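Local atomic coordinates of ABC transporter periplasmic-binding protein YTFQ (Escherichia coli, PDB entry 2VK2), a protein that binds alpha- and beta-galactofuranose in the periplasm and serves as the solute-binding component of the YtfQRT-YjfF ABC transporter that imports this sugar. Residues 192-204 and 220-232. Residues are numbered along the deposited sequence; the frame is centred on the assembly and turned at random. Where two conformers were deposited one is given.
Sequences ICMVYAHNDDMVI and DILTGSIDGVPDI. With GZL (beta-D-galactofuranose), chain B.
With CG turned away from its carbonyl carbon (chi1 -69°), the D200 carboxylate swings across to the loop after strand 222-225, while the S225 hydroxyl, set between its backbone N and carbonyl carbon (chi1 56°), rises to meet it. S225 OG donates to D200 OD1 over 2.6 Å, arriving on the anti side and 16° out of the carboxylate plane; S244 OG is a second partner of that oxygen. D200 OD2 receives V229 N at 3.0 Å, nearly in line with its C-O bond, and a weak, bent bond from G228 N. A bond from D200 N to I226 O, 2.8 Å long, ties the first turn of helix 200-212 to the same loop. Replacing this aspartate by alanine removes both carboxylate oxygens, and S225 OG and the amides of G228 and V229 would probably lose their common carboxylate, leaving the loop that carries D227 less firmly held.

Behind this junction, strands 194-197 and 222-225 run parallel, joined through helix 200-212 as a beta-alpha-beta crossover within one lobe of the periplasmic-binding-protein fold. Four backbone bonds connect them, from L222 N to C193 O at one end to A197 N to G224 O at the other. M194 CE lies 3.8 Å from G224 CA, in the place a CB on that residue would take. The first turns of helices 200-212 and 230-237 meet where V203 CG1 lies 3.5 Å from I232 CD1, the two side chains crossing nearly at right angles.

At the C-terminal ends of the strands the galactofuranose is gripped from both segments: N199 ND2 donates almost straight to O2 (3.0 Å) and also bonds F170 O, while N199 OD1 caps the helix at M202 N. D227 takes O3 on OD1 and O2 on OD2, and a water links D227 OD2 to the backbone N of D201.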
loop_
_atom_site.group_PDB
_atom_site.type_symbol
_atom_site.label_atom_id
_atom_site.label_comp_id
_atom_site.label_asym_id
_atom_site.label_seq_id
_atom_site.Cartn_x
_atom_site.Cartn_y
_atom_site.Cartn_z
ATOM N N ILE A 192 15.298 -10.941 17.661
ATOM C CA ILE A 192 14.730 -10.526 16.377
ATOM C C ILE A 192 15.848 -10.311 15.359
ATOM O O ILE A 192 16.819 -9.611 15.646
ATOM C CB ILE A 192 13.931 -9.214 16.516
ATOM C CG1 ILE A 192 12.803 -9.374 17.541
ATOM C CG2 ILE A 192 13.367 -8.788 15.159
ATOM C CD1 ILE A 192 12.041 -8.096 17.817
ATOM N N CYS A 193 15.698 -10.915 14.180
ATOM C CA CYS A 193 16.651 -10.780 13.071
ATOM C C CYS A 193 16.197 -9.734 12.049
ATOM O O CYS A 193 17.021 -9.015 11.484
ATOM C CB CYS A 193 16.849 -12.145 12.389
ATOM S SG CYS A 193 17.399 -12.145 10.650
ATOM N N MET A 194 14.889 -9.647 11.818
ATOM C CA MET A 194 14.357 -8.814 10.749
ATOM C C MET A 194 12.917 -8.403 11.037
ATOM O O MET A 194 12.139 -9.181 11.596
ATOM C CB MET A 194 14.441 -9.588 9.430
ATOM C CG MET A 194 13.946 -8.846 8.201
ATOM S SD MET A 194 12.290 -9.361 7.705
ATOM C CE MET A 194 12.142 -8.494 6.142
ATOM N N VAL A 195 12.581 -7.170 10.670
ATOM C CA VAL A 195 11.195 -6.715 10.675
ATOM C C VAL A 195 10.714 -6.577 9.237
ATOM O O VAL A 195 11.366 -5.933 8.411
ATOM C CB VAL A 195 10.988 -5.390 11.465
ATOM C CG1 VAL A 195 11.941 -4.290 10.991
ATOM C CG2 VAL A 195 9.533 -4.926 11.365
ATOM N N TYR A 196 9.586 -7.227 8.954
ATOM C CA TYR A 196 8.901 -7.136 7.675
ATOM C C TYR A 196 7.670 -6.282 7.901
ATOM O O TYR A 196 6.783 -6.665 8.663
ATOM C CB TYR A 196 8.490 -8.529 7.179
ATOM C CG TYR A 196 7.573 -8.516 5.970
ATOM C CD1 TYR A 196 7.865 -7.731 4.857
ATOM C CD2 TYR A 196 6.415 -9.293 5.937
ATOM C CE1 TYR A 196 7.031 -7.710 3.752
ATOM C CE2 TYR A 196 5.575 -9.281 4.829
ATOM C CZ TYR A 196 5.892 -8.490 3.739
ATOM O OH TYR A 196 5.081 -8.458 2.626
ATOM N N ALA A 197 7.617 -5.121 7.259
ATOM C CA ALA A 197 6.467 -4.238 7.395
ATOM C C ALA A 197 5.756 -4.127 6.059
ATOM O O ALA A 197 6.387 -3.947 5.018
ATOM C CB ALA A 197 6.899 -2.873 7.887
ATOM N N HIS A 198 4.430 -4.220 6.088
ATOM C CA HIS A 198 3.639 -4.151 4.859
ATOM C C HIS A 198 3.693 -2.785 4.183
ATOM O O HIS A 198 3.370 -2.679 3.008
ATOM C CB HIS A 198 2.192 -4.550 5.127
ATOM C CG HIS A 198 2.025 -5.994 5.466
ATOM N ND1 HIS A 198 0.787 -6.575 5.611
ATOM C CD2 HIS A 198 2.934 -6.978 5.672
ATOM C CE1 HIS A 198 0.939 -7.851 5.913
ATOM N NE2 HIS A 198 2.230 -8.124 5.948
ATOM N N ASN A 199 4.102 -1.747 4.910
ATOM C CA ASN A 199 4.516 -0.507 4.264
ATOM C C ASN A 199 5.752 0.101 4.911
ATOM O O ASN A 199 6.103 -0.233 6.044
ATOM C CB ASN A 199 3.359 0.510 4.120
ATOM C CG ASN A 199 3.022 1.262 5.406
ATOM O OD1 ASN A 199 3.426 0.893 6.500
ATOM N ND2 ASN A 199 2.228 2.319 5.262
ATOM N N ASP A 200 6.419 0.972 4.158
ATOM C CA ASP A 200 7.613 1.668 4.640
ATOM C C ASP A 200 7.354 2.448 5.922
ATOM O O ASP A 200 8.176 2.430 6.830
ATOM C CB ASP A 200 8.132 2.671 3.603
ATOM C CG ASP A 200 8.726 2.020 2.364
ATOM O OD1 ASP A 200 9.177 0.852 2.391
ATOM O OD2 ASP A 200 8.757 2.723 1.342
ATOM N N ASP A 201 6.224 3.151 5.986
ATOM C CA ASP A 201 5.934 4.012 7.137
ATOM C C ASP A 201 5.973 3.243 8.454
ATOM O O ASP A 201 6.583 3.700 9.417
ATOM C CB ASP A 201 4.587 4.730 6.978
ATOM C CG ASP A 201 4.679 5.962 6.092
ATOM O OD1 ASP A 201 5.472 5.960 5.129
ATOM O OD2 ASP A 201 3.948 6.937 6.359
ATOM N N MET A 202 5.343 2.072 8.493
ATOM C CA MET A 202 5.386 1.237 9.696
ATOM C C MET A 202 6.819 0.848 10.056
ATOM O O MET A 202 7.178 0.849 11.232
ATOM C CB MET A 202 4.528 -0.018 9.535
ATOM C CG MET A 202 3.039 0.250 9.654
ATOM S SD MET A 202 2.034 -1.245 9.628
ATOM C CE MET A 202 2.517 -1.961 8.057
ATOM N N VAL A 203 7.630 0.535 9.048
ATOM C CA VAL A 203 9.022 0.148 9.292
ATOM C C VAL A 203 9.877 1.345 9.730
ATOM O O VAL A 203 10.845 1.174 10.470
ATOM C CB VAL A 203 9.655 -0.570 8.065
ATOM C CG1 VAL A 203 10.685 0.310 7.366
ATOM C CG2 VAL A 203 10.295 -1.881 8.496
ATOM N N ILE A 204 9.520 2.547 9.289
ATOM C CA ILE A 204 10.220 3.758 9.723
ATOM C C ILE A 204 9.950 4.009 11.211
ATOM O O ILE A 204 10.855 4.396 11.953
ATOM C CB ILE A 204 9.834 4.973 8.851
ATOM C CG1 ILE A 204 10.406 4.796 7.441
ATOM C CG2 ILE A 204 10.364 6.263 9.458
ATOM C CD1 ILE A 204 9.784 5.684 6.397
ATOM N N ASP A 220 21.567 -5.077 13.294
ATOM C CA ASP A 220 21.060 -5.977 14.337
ATOM C C ASP A 220 19.671 -6.496 13.976
ATOM O O ASP A 220 19.364 -7.668 14.191
ATOM C CB ASP A 220 20.990 -5.270 15.694
ATOM C CG ASP A 220 22.360 -4.929 16.257
ATOM O OD1 ASP A 220 23.328 -5.679 16.007
ATOM O OD2 ASP A 220 22.457 -3.905 16.962
ATOM N N ILE A 221 18.834 -5.606 13.449
ATOM C CA ILE A 221 17.519 -5.976 12.939
ATOM C C ILE A 221 17.392 -5.411 11.526
ATOM O O ILE A 221 17.427 -4.195 11.328
ATOM C CB ILE A 221 16.386 -5.458 13.848
ATOM C CG1 ILE A 221 16.493 -6.092 15.239
ATOM C CG2 ILE A 221 15.025 -5.771 13.234
ATOM C CD1 ILE A 221 15.480 -5.588 16.241
ATOM N N LEU A 222 17.278 -6.307 10.548
ATOM C CA LEU A 222 17.118 -5.926 9.149
ATOM C C LEU A 222 15.709 -5.389 8.931
ATOM O O LEU A 222 14.798 -5.714 9.692
ATOM C CB LEU A 222 17.342 -7.139 8.240
ATOM C CG LEU A 222 18.684 -7.869 8.355
ATOM C CD1 LEU A 222 18.637 -9.172 7.573
ATOM C CD2 LEU A 222 19.830 -6.985 7.871
ATOM N N THR A 223 15.529 -4.574 7.898
ATOM C CA THR A 223 14.200 -4.086 7.536
ATOM C C THR A 223 13.880 -4.411 6.085
ATOM O O THR A 223 14.719 -4.261 5.194
ATOM C CB THR A 223 14.042 -2.561 7.760
ATOM O OG1 THR A 223 14.659 -1.830 6.691
ATOM C CG2 THR A 223 14.640 -2.142 9.096
ATOM N N GLY A 224 12.651 -4.869 5.866
ATOM C CA GLY A 224 12.105 -5.070 4.529
ATOM C C GLY A 224 10.695 -4.517 4.530
ATOM O O GLY A 224 9.912 -4.837 5.417
ATOM N N SER A 225 10.376 -3.669 3.561
ATOM C CA SER A 225 9.080 -3.000 3.539
ATOM C C SER A 225 8.691 -2.620 2.116
ATOM O O SER A 225 9.417 -2.915 1.171
ATOM C CB SER A 225 9.100 -1.781 4.464
ATOM O OG SER A 225 10.143 -0.886 4.120
ATOM N N ILE A 226 7.523 -2.005 1.965
ATOM C CA ILE A 226 6.969 -1.726 0.649
ATOM C C ILE A 226 6.449 -0.297 0.571
ATOM O O ILE A 226 5.827 0.188 1.512
ATOM C CB ILE A 226 5.822 -2.719 0.331
ATOM C CG1 ILE A 226 6.356 -4.158 0.282
ATOM C CG2 ILE A 226 5.140 -2.369 -0.989
ATOM C CD1 ILE A 226 5.302 -5.217 0.512
ATOM N N ASP A 227 6.756 0.354 -0.554
ATOM C CA ASP A 227 6.142 1.612 -1.044
ATOM C C ASP A 227 7.167 2.444 -1.805
ATOM O O ASP A 227 6.859 3.002 -2.853
ATOM C CB ASP A 227 5.535 2.502 0.050
ATOM C CG ASP A 227 4.125 2.101 0.438
ATOM O OD1 ASP A 227 3.490 1.280 -0.260
ATOM O OD2 ASP A 227 3.661 2.635 1.457
ATOM N N GLY A 228 8.378 2.538 -1.262
ATOM C CA GLY A 228 9.398 3.417 -1.815
ATOM C C GLY A 228 9.099 4.876 -1.538
ATOM O O GLY A 228 9.203 5.711 -2.436
ATOM N N VAL A 229 8.728 5.196 -0.300
ATOM C CA VAL A 229 8.553 6.593 0.091
ATOM C C VAL A 229 9.937 7.217 0.287
ATOM O O VAL A 229 10.898 6.508 0.605
ATOM C CB VAL A 229 7.691 6.756 1.370
ATOM C CG1 VAL A 229 6.326 6.109 1.177
ATOM C CG2 VAL A 229 8.386 6.175 2.590
ATOM N N PRO A 230 10.053 8.541 0.077
ATOM C CA PRO A 230 11.353 9.201 0.231
ATOM C C PRO A 230 12.100 8.822 1.509
ATOM O O PRO A 230 13.311 8.590 1.464
ATOM C CB PRO A 230 10.988 10.688 0.249
ATOM C CG PRO A 230 9.761 10.778 -0.567
ATOM C CD PRO A 230 9.005 9.495 -0.335
ATOM N N ASP A 231 11.388 8.742 2.627
ATOM C CA ASP A 231 12.032 8.495 3.917
ATOM C C ASP A 231 12.648 7.103 4.058
ATOM O O ASP A 231 13.555 6.928 4.868
ATOM C CB ASP A 231 11.069 8.785 5.076
ATOM C CG ASP A 231 10.884 10.276 5.324
ATOM O OD1 ASP A 231 11.584 11.087 4.683
ATOM O OD2 ASP A 231 10.040 10.640 6.166
ATOM N N ILE A 232 12.193 6.115 3.286
ATOM C CA ILE A 232 12.868 4.815 3.328
ATOM C C ILE A 232 14.228 4.893 2.631
ATOM O O ILE A 232 15.180 4.254 3.068
ATOM C CB ILE A 232 12.011 3.653 2.752
ATOM C CG1 ILE A 232 12.473 2.318 3.345
ATOM C CG2 ILE A 232 12.087 3.604 1.233
ATOM C CD1 ILE A 232 12.296 2.210 4.846
HETATM C C6 GZL B . -1.119 0.216 -1.421
HETATM C C5 GZL B . -1.870 0.450 -0.326
HETATM C C4 GZL B . -1.296 0.790 1.037
HETATM C C3 GZL B . 0.134 1.228 1.200
HETATM C C2 GZL B . 0.200 2.286 1.996
HETATM O O6 GZL B . -1.676 -0.100 -2.594
HETATM O O5 GZL B . -3.196 0.293 -0.399
HETATM O O4 GZL B . -2.034 1.868 1.630
HETATM O O3 GZL B . 1.158 0.563 0.676
HETATM C C1 GZL B . -1.167 2.752 2.349
HETATM O O2 GZL B . 1.283 2.925 2.441
HETATM O O1 GZL B . -1.417 2.651 3.747
HETATM O O HOH W 1 19.829 -9.384 11.559
HETATM O O HOH W 2 4.827 3.836 3.616
#